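Local coordinates for protein Tubulin/ftsz, gtpase (Methanosaeta thermophila, PDB 3ZID) that binds GTP, is a GTPase of the tubulin/FtsZ superfamily, and is thought to take part in controlling archaeal cell shape, at residues Gln84-Asn89 and Ser118-Leu123; Phe221-Asn226 and Ala270-Ile275; Lys251-Glu256 and Val316-Ser321. All coordinates share one frame; numbering follows the deposited sequence.

Contact 1: Gln84-Asn89 and Ser118-Leu123; sequences QGFWEN and SSFSPL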
loop_
_atom_site.group_PDB
_atom_site.type_symbol
_atom_site.label_atom_id
_atom_site.label_comp_id
_atom_site.label_asym_id
_atom_site.label_seq_id
_atom_site.Cartn_x
_atom_site.Cartn_y
_atom_site.Cartn_z
ATOM N N GLN A 84 -0.400 21.241 -4.600
ATOM C CA GLN A 84 0.301 22.525 -4.678
ATOM C C GLN A 84 1.610 22.460 -3.913
ATOM O O GLN A 84 2.661 22.868 -4.417
ATOM C CB GLN A 84 -0.560 23.675 -4.128
ATOM C CG GLN A 84 -1.737 24.074 -5.010
ATOM C CD GLN A 84 -2.663 25.085 -4.343
ATOM O OE1 GLN A 84 -2.603 25.303 -3.130
ATOM N NE2 GLN A 84 -3.537 25.693 -5.136
ATOM N N GLY A 85 1.530 21.927 -2.695
ATOM C CA GLY A 85 2.692 21.726 -1.855
ATOM C C GLY A 85 3.791 20.942 -2.554
ATOM O O GLY A 85 4.975 21.275 -2.432
ATOM N N PHE A 86 3.408 19.896 -3.279
ATOM C CA PHE A 86 4.389 19.119 -4.024
ATOM C C PHE A 86 5.085 19.936 -5.127
ATOM O O PHE A 86 6.313 19.943 -5.225
ATOM C CB PHE A 86 3.775 17.853 -4.622
ATOM C CG PHE A 86 4.763 17.036 -5.398
ATOM C CD1 PHE A 86 5.662 16.212 -4.733
ATOM C CD2 PHE A 86 4.829 17.122 -6.783
ATOM C CE1 PHE A 86 6.591 15.473 -5.436
ATOM C CE2 PHE A 86 5.754 16.384 -7.493
ATOM C CZ PHE A 86 6.635 15.567 -6.822
ATOM N N TRP A 87 4.300 20.620 -5.956
ATOM C CA TRP A 87 4.863 21.423 -7.044
ATOM C C TRP A 87 5.843 22.482 -6.549
ATOM O O TRP A 87 6.922 22.655 -7.103
ATOM C CB TRP A 87 3.738 22.054 -7.860
ATOM C CG TRP A 87 2.976 21.014 -8.593
ATOM C CD1 TRP A 87 3.499 19.944 -9.264
ATOM C CD2 TRP A 87 1.556 20.880 -8.670
ATOM N NE1 TRP A 87 2.491 19.175 -9.794
ATOM C CE2 TRP A 87 1.286 19.721 -9.432
ATOM C CE3 TRP A 87 0.481 21.636 -8.181
ATOM C CZ2 TRP A 87 -0.012 19.298 -9.715
ATOM C CZ3 TRP A 87 -0.808 21.215 -8.464
ATOM C CH2 TRP A 87 -1.043 20.057 -9.226
ATOM N N GLU A 88 5.475 23.146 -5.462
ATOM C CA GLU A 88 6.322 24.160 -4.855
ATOM C C GLU A 88 7.638 23.592 -4.338
ATOM O O GLU A 88 8.642 24.300 -4.293
ATOM C CB GLU A 88 5.562 24.859 -3.723
ATOM C CG GLU A 88 4.405 25.725 -4.225
ATOM C CD GLU A 88 3.467 26.171 -3.114
ATOM O OE1 GLU A 88 3.769 25.914 -1.929
ATOM O OE2 GLU A 88 2.426 26.783 -3.434
ATOM N N ASN A 89 7.644 22.307 -3.977
ATOM C CA ASN A 89 8.845 21.701 -3.402
ATOM C C ASN A 89 9.390 20.517 -4.188
ATOM O O ASN A 89 10.287 19.816 -3.715
ATOM C CB ASN A 89 8.559 21.254 -1.975
ATOM C CG ASN A 89 8.170 22.405 -1.077
ATOM O OD1 ASN A 89 9.030 23.024 -0.452
ATOM N ND2 ASN A 89 6.870 22.688 -0.991
ATOM N N SER A 118 -1.183 10.859 -0.215
ATOM C CA SER A 118 -2.037 10.501 -1.332
ATOM C C SER A 118 -1.888 11.412 -2.532
ATOM O O SER A 118 -2.185 10.988 -3.639
ATOM C CB SER A 118 -3.499 10.477 -0.895
ATOM O OG SER A 118 -3.997 11.791 -0.748
ATOM N N SER A 119 -1.427 12.647 -2.319
ATOM C CA SER A 119 -1.260 13.602 -3.421
ATOM C C SER A 119 0.163 13.643 -3.955
ATOM O O SER A 119 0.380 13.662 -5.166
ATOM C CB SER A 119 -1.716 15.013 -3.021
ATOM O OG SER A 119 -1.002 15.502 -1.900
ATOM N N PHE A 120 1.132 13.661 -3.048
ATOM C CA PHE A 120 2.544 13.632 -3.423
ATOM C C PHE A 120 2.874 12.385 -4.232
ATOM O O PHE A 120 3.630 12.435 -5.192
ATOM C CB PHE A 120 3.425 13.572 -2.173
ATOM C CG PHE A 120 3.730 14.903 -1.547
ATOM C CD1 PHE A 120 2.754 15.891 -1.426
ATOM C CD2 PHE A 120 5.003 15.145 -1.034
ATOM C CE1 PHE A 120 3.057 17.114 -0.827
ATOM C CE2 PHE A 120 5.323 16.350 -0.436
ATOM C CZ PHE A 120 4.342 17.349 -0.330
ATOM N N SER A 121 2.350 11.249 -3.797
ATOM C CA SER A 121 2.854 9.969 -4.283
ATOM C C SER A 121 2.649 9.736 -5.779
ATOM O O SER A 121 3.591 9.374 -6.476
ATOM C CB SER A 121 2.348 8.801 -3.426
ATOM O OG SER A 121 2.838 8.923 -2.094
ATOM N N PRO A 122 1.424 9.952 -6.284
ATOM C CA PRO A 122 1.274 9.807 -7.735
ATOM C C PRO A 122 2.112 10.817 -8.493
ATOM O O PRO A 122 2.619 10.472 -9.563
ATOM C CB PRO A 122 -0.213 10.067 -7.965
ATOM C CG PRO A 122 -0.855 9.723 -6.648
ATOM C CD PRO A 122 0.125 10.133 -5.609
ATOM N N LEU A 123 2.254 12.030 -7.954
ATOM C CA LEU A 123 3.062 13.063 -8.605
ATOM C C LEU A 123 4.518 12.674 -8.632
ATOM O O LEU A 123 5.204 12.838 -9.651
ATOM C CB LEU A 123 2.918 14.422 -7.899
ATOM C CG LEU A 123 1.505 15.001 -7.929
ATOM C CD1 LEU A 123 1.353 16.410 -7.305
ATOM C CD2 LEU A 123 1.117 15.018 -9.337
#
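Helices 84-89 and 118-123 cross at -49° with their axes 9.3 Å apart at closest approach, and Phe86 meets Phe120 where the backbones come nearest. Phe86 does most of the work. With CG anti to the backbone N (chi1 180°), its ring reaches across and offers its edge to the face of Phe120 in a T-shaped stack, the centroids 5.4 Å apart and the planes at 67°. The CB of Phe86 also lies over that face as a CH-pi contact, 4.1 Å from the centroid of the Phe120 ring. Leu123 CB presses on a face of the Phe86 ring, 3.8 Å from its centroid, so one aromatic group is held both over a face and at an edge. The Leu123 methyl CD1 reaches on to Trp87, 3.9 Å from its NE1. No hydrogen bond links the two segments; aromatic and apolar packing joins them. Phe120 also lies near Thr116 of the GTP-binding glycine-rich loop, which leads into helix 117-131. That helix is packed between its neighbours: Ser118 and Pro122 touch helix 150-165, and Ser121 rests on Val108 and Thr110 of strand 105-111 in the parallel Rossmann-type sheet.

Contact 2: Phe221-Asn226 and Ala270-Ile275; sequences FKTVMN and AGRAMI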
loop_
_atom_site.group_PDB
_atom_site.type_symbol
_atom_site.label_atom_id
_atom_site.label_comp_id
_atom_site.label_asym_id
_atom_site.label_seq_id
_atom_site.Cartn_x
_atom_site.Cartn_y
_atom_site.Cartn_z
ATOM N N PHE A 221 8.748 -10.638 -11.331
ATOM C CA PHE A 221 8.018 -9.786 -10.408
ATOM C C PHE A 221 7.225 -8.718 -11.177
ATOM O O PHE A 221 6.025 -8.529 -10.946
ATOM C CB PHE A 221 8.991 -9.167 -9.405
ATOM C CG PHE A 221 8.347 -8.218 -8.447
ATOM C CD1 PHE A 221 7.395 -8.663 -7.542
ATOM C CD2 PHE A 221 8.726 -6.887 -8.418
ATOM C CE1 PHE A 221 6.797 -7.780 -6.648
ATOM C CE2 PHE A 221 8.142 -6.001 -7.523
ATOM C CZ PHE A 221 7.172 -6.445 -6.641
ATOM N N LYS A 222 7.878 -8.044 -12.114
ATOM C CA LYS A 222 7.178 -7.040 -12.907
ATOM C C LYS A 222 6.020 -7.657 -13.667
ATOM O O LYS A 222 4.950 -7.062 -13.753
ATOM C CB LYS A 222 8.119 -6.348 -13.895
ATOM C CG LYS A 222 9.205 -5.515 -13.262
ATOM C CD LYS A 222 10.198 -5.058 -14.315
ATOM C CE LYS A 222 9.625 -3.929 -15.156
ATOM N NZ LYS A 222 9.306 -2.735 -14.332
ATOM N N THR A 223 6.239 -8.845 -14.223
ATOM C CA THR A 223 5.202 -9.553 -14.987
ATOM C C THR A 223 3.932 -9.783 -14.159
ATOM O O THR A 223 2.816 -9.600 -14.650
ATOM C CB THR A 223 5.726 -10.918 -15.509
ATOM O OG1 THR A 223 6.730 -10.704 -16.512
ATOM C CG2 THR A 223 4.596 -11.754 -16.091
ATOM N N VAL A 224 4.107 -10.216 -12.917
ATOM C CA VAL A 224 2.995 -10.362 -11.985
ATOM C C VAL A 224 2.340 -9.002 -11.698
ATOM O O VAL A 224 1.146 -8.845 -11.876
ATOM C CB VAL A 224 3.449 -11.034 -10.665
ATOM C CG1 VAL A 224 2.332 -11.001 -9.637
ATOM C CG2 VAL A 224 3.885 -12.473 -10.932
ATOM N N MET A 225 3.136 -8.009 -11.308
ATOM C CA MET A 225 2.601 -6.729 -10.846
ATOM C C MET A 225 1.841 -5.987 -11.933
ATOM O O MET A 225 0.903 -5.240 -11.655
ATOM C CB MET A 225 3.730 -5.832 -10.326
ATOM C CG MET A 225 4.492 -6.388 -9.119
ATOM S SD MET A 225 3.407 -6.492 -7.690
ATOM C CE MET A 225 3.166 -4.756 -7.379
ATOM N N ASN A 226 2.238 -6.209 -13.177
ATOM C CA ASN A 226 1.607 -5.533 -14.301
ATOM C C ASN A 226 0.497 -6.337 -14.948
ATOM O O ASN A 226 0.007 -5.978 -16.002
ATOM C CB ASN A 226 2.649 -5.130 -15.334
ATOM C CG ASN A 226 3.533 -4.010 -14.846
ATOM O OD1 ASN A 226 3.064 -3.094 -14.181
ATOM N ND2 ASN A 226 4.824 -4.095 -15.134
ATOM N N ALA A 270 -7.414 -13.627 -8.526
ATOM C CA ALA A 270 -5.995 -13.435 -8.815
ATOM C C ALA A 270 -5.649 -14.037 -10.165
ATOM O O ALA A 270 -5.905 -15.214 -10.399
ATOM C CB ALA A 270 -5.120 -14.067 -7.714
ATOM N N GLY A 271 -5.093 -13.219 -11.060
ATOM C CA GLY A 271 -4.669 -13.686 -12.374
ATOM C C GLY A 271 -3.244 -14.214 -12.441
ATOM O O GLY A 271 -2.967 -15.163 -13.171
ATOM N N ARG A 272 -2.341 -13.577 -11.699
ATOM C CA ARG A 272 -0.930 -13.962 -11.651
ATOM C C ARG A 272 -0.424 -13.976 -10.222
ATOM O O ARG A 272 -0.927 -13.241 -9.366
ATOM C CB ARG A 272 -0.056 -13.022 -12.490
ATOM C CG ARG A 272 -0.365 -13.069 -13.975
ATOM C CD ARG A 272 0.271 -11.928 -14.747
ATOM N NE ARG A 272 -0.254 -11.878 -16.111
ATOM C CZ ARG A 272 0.204 -11.093 -17.079
ATOM N NH1 ARG A 272 1.219 -10.271 -16.856
ATOM N NH2 ARG A 272 -0.359 -11.135 -18.279
ATOM N N ALA A 273 0.574 -14.819 -9.967
ATOM C CA ALA A 273 1.208 -14.861 -8.654
ATOM C C ALA A 273 2.695 -15.249 -8.722
ATOM O O ALA A 273 3.145 -15.912 -9.658
ATOM C CB ALA A 273 0.456 -15.802 -7.727
ATOM N N MET A 274 3.453 -14.764 -7.746
ATOM C CA MET A 274 4.813 -15.211 -7.501
ATOM C C MET A 274 4.809 -15.789 -6.082
ATOM O O MET A 274 4.420 -15.113 -5.130
ATOM C CB MET A 274 5.809 -14.053 -7.612
ATOM C CG MET A 274 7.291 -14.464 -7.470
ATOM S SD MET A 274 8.415 -13.067 -7.745
ATOM C CE MET A 274 7.980 -11.988 -6.402
ATOM N N ILE A 275 5.157 -17.064 -5.950
ATOM C CA ILE A 275 5.221 -17.710 -4.640
ATOM C C ILE A 275 6.684 -17.968 -4.267
ATOM O O ILE A 275 7.395 -18.623 -5.013
ATOM C CB ILE A 275 4.459 -19.063 -4.627
ATOM C CG1 ILE A 275 3.038 -18.920 -5.187
ATOM C CG2 ILE A 275 4.446 -19.660 -3.233
ATOM C CD1 ILE A 275 2.133 -18.060 -4.379
#
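Helix 221-225 runs nearly antiparallel to strand 270-275, with an angle of 151° between their directions and axes 7.6 Å apart at closest approach; Val224 lies nearest Arg272. Arg272 supplies the one hydrogen bond. Its chain is extended from CG to NE and carries the guanidinium past the last turn of the helix, where NH1 donates to Thr223 O at 2.8 Å. The acceptor lies in the guanidinium plane, whereas the donor sits above the carbonyl plane, 29° out of it. A positive charge beside carbonyls at a helix C-terminus would probably be favoured by the helix dipole. Thr223 meets the same NH1 with CG2, while its OG1 bonds back to Gly219 O within the helix. Val224 spreads its two methyls along the strand backbone: CG1 faces the carbonyl of Arg272, and CG2 lies 3.7 Å from Ala273 O. One turn earlier, Phe221 CD1 touches the methyl CE of Met274 at 3.6 Å, a position reached because the Met274 chain is extended to SD and then bends at chi3 (64°). Phe221 and Met225 also touch Val138 of the GTPase sheet, so this short helix is wedged between the two domains. Such a helix against the mixed sheet of the C-terminal domain, beside the long core helix 186-210, belongs to the tubulin/FtsZ fold.

Contact 3: Lys251-Glu256 and Val316-Ser321; sequences KNSLRE and VLSVLS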
loop_
_atom_site.group_PDB
_atom_site.type_symbol
_atom_site.label_atom_id
_atom_site.label_comp_id
_atom_site.label_asym_id
_atom_site.label_seq_id
_atom_site.Cartn_x
_atom_site.Cartn_y
_atom_site.Cartn_z
ATOM N N LYS A 251 -0.786 -22.682 0.872
ATOM C CA LYS A 251 -2.222 -22.342 0.968
ATOM C C LYS A 251 -2.557 -21.204 1.928
ATOM O O LYS A 251 -3.368 -20.349 1.607
ATOM C CB LYS A 251 -3.031 -23.577 1.397
ATOM C CG LYS A 251 -4.490 -23.242 1.712
ATOM C CD LYS A 251 -5.360 -24.483 1.947
ATOM C CE LYS A 251 -6.814 -24.066 2.215
ATOM N NZ LYS A 251 -7.785 -25.207 2.166
ATOM N N ASN A 252 -1.960 -21.226 3.117
ATOM C CA ASN A 252 -2.219 -20.227 4.161
ATOM C C ASN A 252 -1.791 -18.779 3.827
ATOM O O ASN A 252 -2.308 -17.825 4.389
ATOM C CB ASN A 252 -1.539 -20.663 5.444
ATOM C CG ASN A 252 -2.270 -21.772 6.118
ATOM O OD1 ASN A 252 -3.437 -22.008 5.833
ATOM N ND2 ASN A 252 -1.563 -22.531 6.947
ATOM N N SER A 253 -0.787 -18.639 2.963
ATOM C CA SER A 253 -0.328 -17.347 2.430
ATOM C C SER A 253 -1.235 -16.862 1.319
ATOM O O SER A 253 -1.116 -15.720 0.881
ATOM C CB SER A 253 1.092 -17.436 1.891
ATOM O OG SER A 253 1.072 -18.106 0.642
ATOM N N LEU A 254 -2.082 -17.755 0.805
ATOM C CA LEU A 254 -3.010 -17.347 -0.244
ATOM C C LEU A 254 -4.438 -17.220 0.240
ATOM O O LEU A 254 -5.310 -16.801 -0.517
ATOM C CB LEU A 254 -2.992 -18.308 -1.425
ATOM C CG LEU A 254 -1.683 -18.410 -2.167
ATOM C CD1 LEU A 254 -1.838 -19.530 -3.167
ATOM C CD2 LEU A 254 -1.457 -17.082 -2.840
ATOM N N ARG A 255 -4.677 -17.435 1.519
ATOM C CA ARG A 255 -6.046 -17.337 1.955
ATOM C C ARG A 255 -6.156 -15.927 2.492
ATOM O O ARG A 255 -5.137 -15.341 2.896
ATOM C CB ARG A 255 -6.334 -18.377 3.029
ATOM C CG ARG A 255 -5.353 -18.337 4.157
ATOM C CD ARG A 255 -5.659 -19.367 5.217
ATOM N NE ARG A 255 -4.843 -19.127 6.408
ATOM C CZ ARG A 255 -4.894 -19.858 7.518
ATOM N NH1 ARG A 255 -5.725 -20.893 7.596
ATOM N NH2 ARG A 255 -4.108 -19.554 8.545
ATOM N N GLU A 256 -7.390 -15.423 2.565
ATOM C CA GLU A 256 -7.649 -14.022 2.908
ATOM C C GLU A 256 -6.915 -13.584 4.154
ATOM O O GLU A 256 -6.281 -12.526 4.180
ATOM C CB GLU A 256 -9.151 -13.787 3.127
ATOM C CG GLU A 256 -10.006 -13.784 1.877
ATOM C CD GLU A 256 -10.485 -15.175 1.482
ATOM O OE1 GLU A 256 -9.949 -16.176 2.020
ATOM O OE2 GLU A 256 -11.422 -15.263 0.652
ATOM N N VAL A 316 6.335 -18.487 3.628
ATOM C CA VAL A 316 5.952 -18.302 2.251
ATOM C C VAL A 316 5.495 -16.873 2.055
ATOM O O VAL A 316 4.731 -16.326 2.857
ATOM C CB VAL A 316 4.812 -19.265 1.843
ATOM C CG1 VAL A 316 4.389 -19.014 0.396
ATOM C CG2 VAL A 316 5.258 -20.718 2.012
ATOM N N LEU A 317 5.976 -16.287 0.977
ATOM C CA LEU A 317 5.475 -15.014 0.510
ATOM C C LEU A 317 4.769 -15.217 -0.814
ATOM O O LEU A 317 5.290 -15.837 -1.727
ATOM C CB LEU A 317 6.615 -14.017 0.340
ATOM C CG LEU A 317 6.172 -12.653 -0.220
ATOM C CD1 LEU A 317 5.617 -11.821 0.880
ATOM C CD2 LEU A 317 7.355 -11.956 -0.859
ATOM N N SER A 318 3.580 -14.660 -0.922
ATOM C CA SER A 318 2.873 -14.676 -2.186
ATOM C C SER A 318 2.682 -13.246 -2.701
ATOM O O SER A 318 2.314 -12.339 -1.952
ATOM C CB SER A 318 1.530 -15.393 -2.025
ATOM O OG SER A 318 0.736 -14.760 -1.030
ATOM N N VAL A 319 2.972 -13.047 -3.974
ATOM C CA VAL A 319 2.732 -11.760 -4.602
ATOM C C VAL A 319 1.613 -12.045 -5.558
ATOM O O VAL A 319 1.757 -12.865 -6.447
ATOM C CB VAL A 319 3.967 -11.214 -5.356
ATOM C CG1 VAL A 319 3.666 -9.818 -5.950
ATOM C CG2 VAL A 319 5.215 -11.186 -4.421
ATOM N N LEU A 320 0.479 -11.395 -5.340
ATOM C CA LEU A 320 -0.719 -11.628 -6.143
ATOM C C LEU A 320 -1.015 -10.422 -7.007
ATOM O O LEU A 320 -0.797 -9.286 -6.604
ATOM C CB LEU A 320 -1.933 -11.850 -5.257
ATOM C CG LEU A 320 -1.938 -13.072 -4.358
ATOM C CD1 LEU A 320 -3.280 -13.151 -3.639
ATOM C CD2 LEU A 320 -1.686 -14.315 -5.191
ATOM N N SER A 321 -1.487 -10.698 -8.210
ATOM C CA SER A 321 -2.013 -9.703 -9.118
ATOM C C SER A 321 -3.511 -9.950 -9.287
ATOM O O SER A 321 -3.920 -11.089 -9.497
ATOM C CB SER A 321 -1.298 -9.856 -10.467
ATOM O OG SER A 321 -1.863 -9.043 -11.469
#
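The C-terminal domain of the tubulin/FtsZ fold is built on a mixed four-stranded sheet, and here segment 251-256, which takes in the end region of helix 246-252, packs against one face of its inner strand 315-322. Side chains alternate along that strand: Val316, Ser318 and Leu320 point toward the segment, while Leu317 and Val319 point to the other face, where they touch helix 186-210. Val316 comes first. Its CG1, anti to the backbone N, lies 3.4 Å from Ser253 OG, a close apolar-to-hydroxyl contact; the hydroxyl itself is satisfied by Ile250 O in the preceding turn. Ser318 follows and gives the contact its one hydrogen bond. Its OG stands in the crowded position between the backbone N and the carbonyl carbon (chi1 58°) and donates to Ser253 O at 2.8 Å, approaching from above the carbonyl plane, 51° out of it. An alanine here would remove that hydroxyl and would probably cost the carbonyl of the buried Ser253 its bond to the sheet, loosening the hold of segment 251-256 on the strand. Val319, turned away, lies on Phe221 and Val224 of helix 219-225, so this face of the strand is covered by helices 186-210 and 219-225, opposite segment 251-256. Leu320, the last of the three to face the segment, also packs on Leu259 and Val265. The final touch is made by a single methyl: Leu254 CD2 fits against both Ser318 CB, at 3.5 Å, and Leu320 CD2, at 3.6 Å.

Contact 1 closes first, within the N-terminal GTPase domain, bringing together two helices that flank strand 105-111 in sequence. It is complete before the others open and stands apart, its centre 29 Å from that of contact 2 and 33 Å from that of contact 3. After core helix 186-210, segment 221-226 opens contact 2; segment 251-256 opens contact 3 before 270-275 closes contact 2, and 316-321 closes contact 3 last, so the two loops cross. Their strands are antiparallel neighbours in one sheet, joined by probable hydrogen bonds such as Met274 O to Val319 N (2.8 Å). Together they place helix 219-225 on one face of the C-terminal sheet and segment 251-256 on the other.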